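Local atomic coordinates of RNA-dependent RNA polymerase (Dera Ghazi Khan orthonairovirus, PDB entry 6DX2), a protein that probably copies viral RNA as the large L protein, represented here by its N-terminal OTU-like cysteine protease domain, a viral deubiquitinase. Residues L50-L55 / R59-T64; I9-N14 / T115-E120; S67-A70 / Q75-Q78. One frame throughout, in Å; residues are numbered along the deposited sequence.

How the contacts relate
The three contacts are spread over a single viral OTU domain. Contact 2 (9-14 with 115-120) closes a loop of about a hundred residues, within which contacts 1 and 3 follow one another in series. Contacts 1 and 3 share helix 58-71: its first turns meet the end of helix 42-52, and its last turns meet the approach to helix 77-82, with the contact centres about 18 Å apart. Contact 2 belongs to the mixed sheet instead, its centre about 22 Å from that of contact 1 and about 20 Å from that of contact 3, and it touches neither. The two local contacts thus lie in the helical part, whereas the long-range one links the outermost strand region to strand 116-121, three places in across the same sheet.

Contact 1 of 3, residues L50-L55 / R59-T64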
loop_
_atom_site.group_PDB
_atom_site.type_symbol
_atom_site.label_atom_id
_atom_site.label_comp_id
_atom_site.label_asym_id
_atom_site.label_seq_id
_atom_site.Cartn_x
_atom_site.Cartn_y
_atom_site.Cartn_z
ATOM N N LEU A 50 4.337 -7.129 -6.849
ATOM C CA LEU A 50 3.598 -8.115 -6.062
ATOM C C LEU A 50 2.448 -8.730 -6.838
ATOM O O LEU A 50 2.105 -9.901 -6.583
ATOM C CB LEU A 50 3.107 -7.489 -4.776
ATOM C CG LEU A 50 4.261 -7.171 -3.813
ATOM C CD1 LEU A 50 3.737 -6.392 -2.655
ATOM C CD2 LEU A 50 4.965 -8.464 -3.282
ATOM N N LEU A 51 1.834 -7.995 -7.765
ATOM C CA LEU A 51 0.722 -8.578 -8.524
ATOM C C LEU A 51 1.190 -9.385 -9.730
ATOM O O LEU A 51 0.589 -10.421 -10.038
ATOM C CB LEU A 51 -0.231 -7.500 -9.000
ATOM C CG LEU A 51 -0.874 -6.705 -7.897
ATOM C CD1 LEU A 51 -1.663 -5.548 -8.521
ATOM C CD2 LEU A 51 -1.869 -7.611 -7.054
ATOM N N PHE A 52 2.274 -8.972 -10.400
ATOM C CA PHE A 52 2.676 -9.531 -11.679
ATOM C C PHE A 52 4.083 -10.118 -11.712
ATOM O O PHE A 52 4.463 -10.662 -12.752
ATOM C CB PHE A 52 2.602 -8.451 -12.787
ATOM C CG PHE A 52 1.214 -7.859 -12.953
ATOM C CD1 PHE A 52 0.250 -8.526 -13.684
ATOM C CD2 PHE A 52 0.870 -6.663 -12.356
ATOM C CE1 PHE A 52 -1.048 -7.987 -13.794
ATOM C CE2 PHE A 52 -0.433 -6.110 -12.490
ATOM C CZ PHE A 52 -1.362 -6.779 -13.187
ATOM N N GLU A 53 4.879 -9.980 -10.644
ATOM C CA GLU A 53 6.297 -10.358 -10.634
ATOM C C GLU A 53 7.052 -9.621 -11.723
ATOM O O GLU A 53 8.003 -10.134 -12.314
ATOM C CB GLU A 53 6.487 -11.882 -10.757
ATOM C CG GLU A 53 5.866 -12.671 -9.601
ATOM C CD GLU A 53 6.684 -12.643 -8.281
ATOM O OE1 GLU A 53 6.059 -12.822 -7.211
ATOM O OE2 GLU A 53 7.926 -12.469 -8.288
ATOM N N SER A 54 6.623 -8.393 -11.985
ATOM C CA SER A 54 7.216 -7.565 -13.008
ATOM C C SER A 54 6.859 -6.132 -12.657
ATOM O O SER A 54 5.857 -5.886 -11.990
ATOM C CB SER A 54 6.680 -7.935 -14.389
ATOM O OG SER A 54 6.903 -6.890 -15.312
ATOM N N LEU A 55 7.692 -5.187 -13.125
ATOM C CA LEU A 55 7.432 -3.778 -12.892
ATOM C C LEU A 55 6.623 -3.145 -14.010
ATOM O O LEU A 55 6.179 -1.991 -13.875
ATOM C CB LEU A 55 8.760 -3.015 -12.745
ATOM C CG LEU A 55 9.706 -3.487 -11.655
ATOM C CD1 LEU A 55 10.826 -2.517 -11.456
ATOM C CD2 LEU A 55 8.940 -3.684 -10.327
ATOM N N ARG A 59 2.086 1.522 -14.616
ATOM C CA ARG A 59 1.180 2.559 -15.108
ATOM C C ARG A 59 -0.265 2.071 -15.176
ATOM O O ARG A 59 -1.194 2.847 -14.934
ATOM C CB ARG A 59 1.608 3.052 -16.500
ATOM C CG ARG A 59 3.083 3.502 -16.629
ATOM C CD ARG A 59 3.363 4.276 -17.956
ATOM N NE ARG A 59 3.013 5.676 -17.729
ATOM C CZ ARG A 59 3.892 6.665 -17.567
ATOM N NH1 ARG A 59 5.204 6.442 -17.667
ATOM N NH2 ARG A 59 3.451 7.894 -17.337
ATOM N N SER A 60 -0.489 0.808 -15.526
ATOM C CA SER A 60 -1.874 0.356 -15.604
ATOM C C SER A 60 -2.509 0.265 -14.225
ATOM O O SER A 60 -3.732 0.400 -14.099
ATOM C CB SER A 60 -1.946 -0.976 -16.338
ATOM O OG SER A 60 -1.276 -1.947 -15.589
ATOM N N ILE A 61 -1.708 0.070 -13.190
ATOM C CA ILE A 61 -2.247 0.117 -11.832
ATOM C C ILE A 61 -2.769 1.510 -11.519
ATOM O O ILE A 61 -3.838 1.668 -10.923
ATOM C CB ILE A 61 -1.173 -0.316 -10.833
ATOM C CG1 ILE A 61 -0.992 -1.828 -10.961
ATOM C CG2 ILE A 61 -1.559 0.088 -9.441
ATOM C CD1 ILE A 61 0.381 -2.213 -10.644
ATOM N N LYS A 62 -2.014 2.541 -11.922
ATOM C CA LYS A 62 -2.505 3.913 -11.817
ATOM C C LYS A 62 -3.828 4.089 -12.532
ATOM O O LYS A 62 -4.684 4.851 -12.075
ATOM C CB LYS A 62 -1.493 4.909 -12.408
ATOM C CG LYS A 62 -0.276 5.099 -11.483
ATOM C CD LYS A 62 0.616 6.184 -12.074
ATOM C CE LYS A 62 1.192 7.001 -10.971
ATOM N NZ LYS A 62 1.912 8.165 -11.489
ATOM N N ASN A 63 -3.976 3.483 -13.725
ATOM C CA ASN A 63 -5.218 3.667 -14.470
ATOM C C ASN A 63 -6.390 3.031 -13.740
ATOM O O ASN A 63 -7.505 3.571 -13.755
ATOM C CB ASN A 63 -5.079 3.095 -15.884
ATOM C CG ASN A 63 -4.136 3.929 -16.745
ATOM O OD1 ASN A 63 -3.970 5.115 -16.499
ATOM N ND2 ASN A 63 -3.529 3.316 -17.754
ATOM N N THR A 64 -6.135 1.893 -13.086
ATOM C CA THR A 64 -7.149 1.238 -12.276
ATOM C C THR A 64 -7.556 2.122 -11.107
ATOM O O THR A 64 -8.753 2.309 -10.849
ATOM C CB THR A 64 -6.615 -0.113 -11.802
ATOM O OG1 THR A 64 -6.474 -0.963 -12.947
ATOM C CG2 THR A 64 -7.606 -0.724 -10.857
#
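Ile61 carries CG1 on the side of its backbone N (chi1 -73°), which aims this atom from helix 58-71 at the end of helix 42-52, and the second torsion (chi2 150°) lays CD1 across in front of Leu51 and Phe52. From the other helix Leu51 leads its CD1 branch toward the isoleucine; this methyl lies alongside the end of the Ile61 side chain, with Leu51 CD1 4.5 Å from Ile61 CD1. The same isoleucine methyl also lies at the edge of the Phe52 ring, near its plane, with Phe52 CE2 4.4 Å from Ile61 CD1. Both approaches are loose, purely apolar contacts, and the backbones stay well apart, Leu51 CA and Ile61 CA being 9.8 Å from each other. Ile61 is the buried partner; it also packs on Val47 and Ser48 of helix 42-52 and on Leu108 of helix 102-112. Leu51 reaches Leu112 of that third helix and Leu142 of the sheet, while Phe52 is exposed and also touches Glu57 in the connection. Glu53, with positive phi, ends the helical run just after Phe52. The arrangement belongs to the OTU-like cysteine protease domain: two consecutive helices, 42-52 and 58-71, joined by a short connection and packed beside helix 102-112.

Contact 2 of 3, residues I9-N14 / T115-E120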
loop_
_atom_site.group_PDB
_atom_site.type_symbol
_atom_site.label_atom_id
_atom_site.label_comp_id
_atom_site.label_asym_id
_atom_site.label_seq_id
_atom_site.Cartn_x
_atom_site.Cartn_y
_atom_site.Cartn_z
ATOM N N ILE A 9 -1.812 -11.587 13.837
ATOM C CA ILE A 9 -1.692 -10.243 14.381
ATOM C C ILE A 9 -3.079 -9.734 14.722
ATOM O O ILE A 9 -4.062 -10.064 14.045
ATOM C CB ILE A 9 -0.998 -9.303 13.381
ATOM C CG1 ILE A 9 0.504 -9.542 13.384
ATOM C CG2 ILE A 9 -1.267 -7.785 13.669
ATOM C CD1 ILE A 9 1.221 -8.787 12.259
ATOM N N ASN A 10 -3.136 -8.886 15.756
ATOM C CA ASN A 10 -4.355 -8.207 16.189
ATOM C C ASN A 10 -4.475 -6.827 15.524
ATOM O O ASN A 10 -3.681 -5.916 15.777
ATOM C CB ASN A 10 -4.357 -8.113 17.710
ATOM C CG ASN A 10 -4.489 -9.490 18.368
ATOM O OD1 ASN A 10 -4.895 -10.469 17.719
ATOM N ND2 ASN A 10 -4.148 -9.569 19.654
ATOM N N TRP A 11 -5.484 -6.675 14.677
ATOM C CA TRP A 11 -5.679 -5.466 13.889
ATOM C C TRP A 11 -6.841 -4.688 14.493
ATOM O O TRP A 11 -7.866 -5.276 14.834
ATOM C CB TRP A 11 -5.987 -5.818 12.430
ATOM C CG TRP A 11 -4.811 -6.425 11.731
ATOM C CD1 TRP A 11 -4.550 -7.749 11.486
ATOM C CD2 TRP A 11 -3.725 -5.694 11.187
ATOM N NE1 TRP A 11 -3.369 -7.872 10.795
ATOM C CE2 TRP A 11 -2.849 -6.619 10.581
ATOM C CE3 TRP A 11 -3.447 -4.344 11.113
ATOM C CZ2 TRP A 11 -1.664 -6.236 9.958
ATOM C CZ3 TRP A 11 -2.263 -3.930 10.459
ATOM C CH2 TRP A 11 -1.382 -4.899 9.891
ATOM N N GLN A 12 -6.681 -3.384 14.637
ATOM C CA GLN A 12 -7.759 -2.626 15.266
ATOM C C GLN A 12 -8.412 -1.763 14.199
ATOM O O GLN A 12 -7.721 -0.953 13.570
ATOM C CB GLN A 12 -7.199 -1.762 16.400
ATOM C CG GLN A 12 -8.255 -0.999 17.200
ATOM C CD GLN A 12 -9.572 -1.779 17.383
ATOM O OE1 GLN A 12 -9.579 -2.901 17.888
ATOM N NE2 GLN A 12 -10.688 -1.166 16.988
ATOM N N PRO A 13 -9.693 -1.934 13.886
ATOM C CA PRO A 13 -10.272 -1.183 12.779
ATOM C C PRO A 13 -10.764 0.156 13.291
ATOM O O PRO A 13 -11.150 0.288 14.448
ATOM C CB PRO A 13 -11.471 -2.044 12.346
ATOM C CG PRO A 13 -11.809 -2.848 13.522
ATOM C CD PRO A 13 -10.528 -3.076 14.298
ATOM N N ASN A 14 -10.680 1.165 12.440
ATOM C CA ASN A 14 -11.499 2.342 12.681
ATOM C C ASN A 14 -12.796 2.202 11.885
ATOM O O ASN A 14 -12.999 1.236 11.132
ATOM C CB ASN A 14 -10.697 3.618 12.383
ATOM C CG ASN A 14 -10.327 3.778 10.919
ATOM O OD1 ASN A 14 -10.993 3.267 10.027
ATOM N ND2 ASN A 14 -9.258 4.507 10.668
ATOM N N THR A 115 -6.107 -6.752 -0.238
ATOM C CA THR A 115 -5.723 -6.103 1.002
ATOM C C THR A 115 -4.308 -5.611 0.822
ATOM O O THR A 115 -3.468 -6.341 0.253
ATOM C CB THR A 115 -5.856 -7.109 2.158
ATOM O OG1 THR A 115 -7.268 -7.358 2.357
ATOM C CG2 THR A 115 -5.338 -6.540 3.497
ATOM N N ILE A 116 -4.040 -4.388 1.305
ATOM C CA ILE A 116 -2.728 -3.784 1.194
ATOM C C ILE A 116 -2.306 -3.325 2.570
ATOM O O ILE A 116 -3.097 -2.704 3.278
ATOM C CB ILE A 116 -2.697 -2.601 0.204
ATOM C CG1 ILE A 116 -3.119 -3.116 -1.204
ATOM C CG2 ILE A 116 -1.295 -1.920 0.281
ATOM C CD1 ILE A 116 -3.346 -1.975 -2.266
ATOM N N ILE A 117 -1.080 -3.651 2.967
ATOM C CA ILE A 117 -0.595 -3.270 4.288
ATOM C C ILE A 117 0.632 -2.401 4.120
ATOM O O ILE A 117 1.570 -2.778 3.406
ATOM C CB ILE A 117 -0.277 -4.499 5.149
ATOM C CG1 ILE A 117 -1.541 -5.317 5.295
ATOM C CG2 ILE A 117 0.345 -4.076 6.517
ATOM C CD1 ILE A 117 -1.284 -6.698 6.019
ATOM N N LEU A 118 0.623 -1.237 4.769
ATOM C CA LEU A 118 1.776 -0.350 4.753
ATOM C C LEU A 118 2.494 -0.557 6.066
ATOM O O LEU A 118 1.971 -0.203 7.129
ATOM C CB LEU A 118 1.382 1.115 4.572
ATOM C CG LEU A 118 0.477 1.445 3.377
ATOM C CD1 LEU A 118 0.268 3.008 3.191
ATOM C CD2 LEU A 118 0.993 0.769 2.103
ATOM N N TRP A 119 3.698 -1.149 6.003
ATOM C CA TRP A 119 4.494 -1.366 7.197
ATOM C C TRP A 119 5.500 -0.226 7.243
ATOM O O TRP A 119 6.472 -0.208 6.482
ATOM C CB TRP A 119 5.239 -2.696 7.116
ATOM C CG TRP A 119 4.347 -3.920 6.982
ATOM C CD1 TRP A 119 3.949 -4.533 5.807
ATOM C CD2 TRP A 119 3.763 -4.677 8.048
ATOM N NE1 TRP A 119 3.199 -5.644 6.086
ATOM C CE2 TRP A 119 3.061 -5.753 7.452
ATOM C CE3 TRP A 119 3.782 -4.562 9.444
ATOM C CZ2 TRP A 119 2.322 -6.670 8.178
ATOM C CZ3 TRP A 119 3.047 -5.523 10.195
ATOM C CH2 TRP A 119 2.342 -6.550 9.559
ATOM N N GLU A 120 5.282 0.735 8.133
ATOM C CA GLU A 120 6.254 1.798 8.321
ATOM C C GLU A 120 7.346 1.299 9.241
ATOM O O GLU A 120 7.084 0.903 10.387
ATOM C CB GLU A 120 5.590 3.059 8.862
ATOM C CG GLU A 120 4.926 3.838 7.706
ATOM C CD GLU A 120 3.909 4.880 8.146
ATOM O OE1 GLU A 120 2.710 4.725 7.800
ATOM O OE2 GLU A 120 4.312 5.854 8.824
#
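The segments of Trp11 and Ile117 both contribute to the mixed beta sheet of the OTU domain, and the CA atoms of these two residues are the closest across the contact, 11.1 Å apart. Strands 12-13 and 116-121 are not neighbours there: strands 18-21 and 127-133 lie between them in the sheet order, so side chains rather than backbone bonds span the distance. The chain about Trp11 is extended, and Trp11 and Ile117 each point CB toward the other's segment. CG of Trp11 sits anti to its carbonyl carbon (chi1 -68°), which carries the indole across to Ile117 and Trp119. Its outer end reaches two methyls of the isoleucine, CH2 of Trp11 lying 3.9 Å from CG2 of Ile117 and CZ2 of Trp11 4.0 Å from CD1 of Ile117. Beside them the tryptophans form an offset edge-to-face pair: the edge of Trp11 is turned toward the face of Trp119, with the six-membered ring centroids of Trp11 and Trp119 5.9 Å apart and the planes at 61°. Each indole also has an isoleucine from its own segment over one face: Ile9 CG2 lies toward the rim of Trp11, and Ile117 CG2 toward the rim of Trp119. Lys132 adds a cation-pi contact to Trp11. The polar end of Trp119 points elsewhere, its NE1 hydrogen-bonded to Asn143 OD1, and Phe25 and Phe31 enlarge the aromatic cluster. Ile9 meets this ring head on: its CD1 lies in the plane of the Trp119 indole, 3.7 Å from the edge atom CH2 of Trp119.

Contact 3 of 3, residues S67-A70 / Q75-Q78; sequences SFAA and QCVQ
A sulfur-aromatic contact joins Cys76 to Phe68. The thiol sulfur lies 5.0 Å from the ring centroid and 82° off the ring normal, so it meets the edge of the phenyl group and not a face; the nearest pair is Phe68 CD2 and Cys76 SG, at 3.8 Å. The ring comes within range because its CG stands trans to the backbone N (chi1 -169°), which swings the ring out from the helix toward Gln75 and Cys76. Apolar contacts complete the interface. Cys76 SG rests against the helix backbone, 3.8 Å from Ala69 CA, with the Ala69 methyl a little farther off. Gln75 offers its CB to the same ring edge, 4.0 Å from Phe68 CE2, while its bent chain carries the amide away from the helix. Of backbone bonds, a weak one links Val77 N to Gln75 O around Cys76. Cys76 is a buried residue; it and Phe68 both touch Ile107 of helix 102-112, and Ala69 packs on Tyr89 and Arg90 of helix 86-93. This is a tight helix-to-helix connection in the helical part of the OTU fold, the inverse gamma turn centred on Cys76 leading the chain from helix 58-71 into helix 77-82.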
loop_
_atom_site.group_PDB
_atom_site.type_symbol
_atom_site.label_atom_id
_atom_site.label_comp_id
_atom_site.label_asym_id
_atom_site.label_seq_id
_atom_site.Cartn_x
_atom_site.Cartn_y
_atom_site.Cartn_z
ATOM N N SER A 67 -9.722 4.913 -12.393
ATOM C CA SER A 67 -11.090 4.527 -12.718
ATOM C C SER A 67 -11.922 4.436 -11.452
ATOM O O SER A 67 -13.092 4.876 -11.435
ATOM C CB SER A 67 -11.122 3.190 -13.478
ATOM O OG SER A 67 -11.139 2.073 -12.587
ATOM N N PHE A 68 -11.327 3.896 -10.380
ATOM C CA PHE A 68 -12.053 3.840 -9.120
ATOM C C PHE A 68 -12.368 5.251 -8.623
ATOM O O PHE A 68 -13.473 5.506 -8.149
ATOM C CB PHE A 68 -11.274 3.043 -8.075
ATOM C CG PHE A 68 -12.081 2.731 -6.859
ATOM C CD1 PHE A 68 -12.864 1.582 -6.798
ATOM C CD2 PHE A 68 -12.120 3.638 -5.796
ATOM C CE1 PHE A 68 -13.634 1.306 -5.679
ATOM C CE2 PHE A 68 -12.895 3.375 -4.682
ATOM C CZ PHE A 68 -13.635 2.191 -4.614
ATOM N N ALA A 69 -11.381 6.162 -8.670
ATOM C CA ALA A 69 -11.582 7.531 -8.189
ATOM C C ALA A 69 -12.674 8.248 -8.981
ATOM O O ALA A 69 -13.438 9.039 -8.421
ATOM C CB ALA A 69 -10.243 8.304 -8.260
ATOM N N ALA A 70 -12.768 7.978 -10.285
ATOM C CA ALA A 70 -13.783 8.601 -11.126
ATOM C C ALA A 70 -15.190 8.086 -10.809
ATOM O O ALA A 70 -16.164 8.871 -10.782
ATOM C CB ALA A 70 -13.429 8.361 -12.597
ATOM N N GLN A 75 -15.954 6.944 -1.850
ATOM C CA GLN A 75 -15.202 5.937 -1.120
ATOM C C GLN A 75 -13.703 6.242 -1.030
ATOM O O GLN A 75 -12.969 5.510 -0.366
ATOM C CB GLN A 75 -15.375 4.577 -1.790
ATOM C CG GLN A 75 -16.841 4.274 -2.131
ATOM C CD GLN A 75 -17.769 4.433 -0.936
ATOM O OE1 GLN A 75 -18.691 5.275 -0.936
ATOM N NE2 GLN A 75 -17.531 3.624 0.098
ATOM N N CYS A 76 -13.227 7.291 -1.691
ATOM C CA CYS A 76 -11.808 7.653 -1.646
ATOM C C CYS A 76 -11.571 8.605 -0.474
ATOM O O CYS A 76 -11.352 9.812 -0.648
ATOM C CB CYS A 76 -11.410 8.302 -2.966
ATOM S SG CYS A 76 -11.602 7.153 -4.391
ATOM N N VAL A 77 -11.709 8.053 0.738
ATOM C CA VAL A 77 -11.825 8.911 1.927
ATOM C C VAL A 77 -10.579 9.777 2.077
ATOM O O VAL A 77 -10.671 11.004 2.281
ATOM C CB VAL A 77 -12.053 8.058 3.191
ATOM C CG1 VAL A 77 -12.003 8.902 4.472
ATOM C CG2 VAL A 77 -13.366 7.308 3.095
ATOM N N GLN A 78 -9.394 9.152 1.979
ATOM C CA GLN A 78 -8.182 9.913 2.225
ATOM C C GLN A 78 -7.910 10.876 1.087
ATOM O O GLN A 78 -7.477 12.008 1.321
ATOM C CB GLN A 78 -6.991 8.978 2.448
ATOM C CG GLN A 78 -7.066 8.116 3.718
ATOM C CD GLN A 78 -7.181 8.923 5.015
ATOM O OE1 GLN A 78 -8.278 9.095 5.575
ATOM N NE2 GLN A 78 -6.049 9.419 5.500
#